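Local coordinates for mandelate racemase/muconate lactonizing enzyme-like protein (Rubrobacter xylanophilus DSM 9941, PDB 3CYJ) that belongs to the mandelate racemase/muconate lactonizing enzyme family of the enolase superfamily and carries a sodium ion in its barrel domain, at residues 51-56 / 297-302. Residues are numbered along the deposited sequence; the frame is centred on the assembly and turned at random.
Sequences YTYGDV and HCAPAV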
loop_
_atom_site.group_PDB
_atom_site.type_symbol
_atom_site.label_atom_id
_atom_site.label_comp_id
_atom_site.label_asym_id
_atom_site.label_seq_id
_atom_site.Cartn_x
_atom_site.Cartn_y
_atom_site.Cartn_z
ATOM N N TYR A 51 -17.447 12.904 -37.070
ATOM C CA TYR A 51 -18.740 12.463 -36.572
ATOM C C TYR A 51 -18.621 11.758 -35.221
ATOM O O TYR A 51 -17.517 11.444 -34.772
ATOM C CB TYR A 51 -19.413 11.530 -37.586
ATOM C CG TYR A 51 -18.563 10.303 -37.936
ATOM C CD1 TYR A 51 -18.718 9.143 -37.222
ATOM C CD2 TYR A 51 -17.607 10.325 -38.996
ATOM C CE1 TYR A 51 -17.979 8.027 -37.499
ATOM C CE2 TYR A 51 -16.821 9.180 -39.286
ATOM C CZ TYR A 51 -17.034 8.024 -38.517
ATOM O OH TYR A 51 -16.355 6.838 -38.720
ATOM N N THR A 52 -19.762 11.505 -34.579
ATOM C CA THR A 52 -19.763 10.652 -33.399
ATOM C C THR A 52 -21.038 9.849 -33.484
ATOM O O THR A 52 -21.880 10.138 -34.341
ATOM C CB THR A 52 -19.658 11.503 -32.063
ATOM O OG1 THR A 52 -19.382 10.641 -30.948
ATOM C CG2 THR A 52 -20.931 12.372 -31.819
ATOM N N TYR A 53 -21.173 8.807 -32.675
ATOM C CA TYR A 53 -22.421 8.038 -32.589
ATOM C C TYR A 53 -22.984 8.263 -31.178
ATOM O O TYR A 53 -22.257 8.126 -30.187
ATOM C CB TYR A 53 -22.169 6.552 -32.808
ATOM C CG TYR A 53 -21.655 6.251 -34.192
ATOM C CD1 TYR A 53 -22.538 6.193 -35.281
ATOM C CD2 TYR A 53 -20.305 6.041 -34.431
ATOM C CE1 TYR A 53 -22.098 5.937 -36.554
ATOM C CE2 TYR A 53 -19.837 5.767 -35.720
ATOM C CZ TYR A 53 -20.758 5.712 -36.777
ATOM O OH TYR A 53 -20.373 5.425 -38.062
ATOM N N GLY A 54 -24.254 8.623 -31.071
ATOM C CA GLY A 54 -24.789 8.937 -29.755
ATOM C C GLY A 54 -26.170 9.525 -29.897
ATOM O O GLY A 54 -26.833 9.264 -30.889
ATOM N N ASP A 55 -26.601 10.319 -28.908
ATOM C CA ASP A 55 -27.940 10.878 -28.942
ATOM C C ASP A 55 -27.959 12.111 -29.862
ATOM O O ASP A 55 -26.937 12.842 -29.945
ATOM C CB ASP A 55 -28.441 11.226 -27.534
ATOM C CG ASP A 55 -29.931 11.637 -27.537
ATOM O OD1 ASP A 55 -30.764 10.806 -27.974
ATOM O OD2 ASP A 55 -30.247 12.786 -27.172
ATOM N N VAL A 56 -29.108 12.356 -30.527
ATOM C CA VAL A 56 -29.267 13.560 -31.340
ATOM C C VAL A 56 -28.935 14.788 -30.510
ATOM O O VAL A 56 -28.523 15.811 -31.063
ATOM C CB VAL A 56 -30.728 13.778 -31.950
ATOM C CG1 VAL A 56 -31.002 12.814 -33.042
ATOM C CG2 VAL A 56 -31.847 13.689 -30.882
ATOM N N HIS A 297 -11.869 1.328 -30.049
ATOM C CA HIS A 297 -13.248 0.865 -29.931
ATOM C C HIS A 297 -14.138 1.687 -30.897
ATOM O O HIS A 297 -14.052 2.931 -30.898
ATOM C CB HIS A 297 -13.653 1.033 -28.463
ATOM C CG HIS A 297 -15.062 0.658 -28.162
ATOM N ND1 HIS A 297 -15.438 -0.639 -27.869
ATOM C CD2 HIS A 297 -16.187 1.414 -28.070
ATOM C CE1 HIS A 297 -16.742 -0.667 -27.634
ATOM N NE2 HIS A 297 -17.219 0.565 -27.750
ATOM N N CYS A 298 -14.916 0.972 -31.741
ATOM C CA CYS A 298 -15.951 1.527 -32.654
ATOM C C CYS A 298 -15.434 2.485 -33.783
ATOM O O CYS A 298 -14.242 2.785 -33.852
ATOM C CB CYS A 298 -17.100 2.153 -31.811
ATOM S SG CYS A 298 -18.190 0.810 -31.035
ATOM N N ALA A 299 -16.347 2.956 -34.653
ATOM C CA ALA A 299 -16.051 3.993 -35.685
ATOM C C ALA A 299 -14.803 3.684 -36.562
ATOM O O ALA A 299 -13.818 4.460 -36.558
ATOM C CB ALA A 299 -15.920 5.420 -35.034
ATOM N N PRO A 300 -14.852 2.560 -37.308
ATOM C CA PRO A 300 -13.666 2.111 -38.006
ATOM C C PRO A 300 -13.135 3.152 -38.964
ATOM O O PRO A 300 -11.931 3.256 -39.117
ATOM C CB PRO A 300 -14.123 0.837 -38.771
ATOM C CG PRO A 300 -15.514 0.522 -38.315
ATOM C CD PRO A 300 -16.010 1.655 -37.461
ATOM N N ALA A 301 -14.007 3.915 -39.615
ATOM C CA ALA A 301 -13.584 4.872 -40.640
ATOM C C ALA A 301 -12.679 5.987 -40.127
ATOM O O ALA A 301 -11.668 6.302 -40.782
ATOM C CB ALA A 301 -14.783 5.453 -41.370
ATOM N N VAL A 302 -13.017 6.599 -38.983
ATOM C CA VAL A 302 -12.061 7.538 -38.365
ATOM C C VAL A 302 -10.836 6.806 -37.770
ATOM O O VAL A 302 -9.718 7.264 -37.882
ATOM C CB VAL A 302 -12.629 8.375 -37.235
ATOM C CG1 VAL A 302 -11.608 9.434 -36.932
ATOM C CG2 VAL A 302 -13.935 9.021 -37.637
#
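Tyr51 and Val302 reach toward each other tip to tip, bringing the end of strand 46-53 against the first turn of helix 300-306. The apolar part of the contact is small and close. Val302 CG2 meets the ring obliquely, 3.3 Å from Tyr51 CE2 and 3.4 Å from Tyr51 CZ. Ala301 CB lies near the plane of the same ring, at its edge, 3.4 Å from Tyr51 OH. Ala299 CB touches both tyrosines: it is 4.1 Å from Tyr51 CE1, and it meets the Tyr53 ring at its edge, in plane, 4.0 Å from Tyr53 CE2. Tyr51 CG stands between its backbone N and carbonyl carbon (chi1 57°), and the far end of the ring comes nearer to segment 297-302 than its base.

Polar contact across the segments is slight: Val302 N gives a weak, bent hydrogen bond to Tyr51 OH (3.4 Å, 144° at the hydrogen). Glu326 of helix 320-329 ties the two sides together more firmly, OE2 bonding Tyr53 OH and, weakly, Tyr51 OH, and OE1 accepting from Ala301 N. His322, one turn earlier, stacks on the Tyr53 ring and bonds Ala299 N through ND1.

Ala299 is the N-cap residue of helix 300-306. The buried contact thus joins the N-terminal antiparallel sheet to the loop and first helical turn after barrel strand 294-296: the capping domain packs on loops at the C-terminal ends of the barrel strands, as in the enolase superfamily.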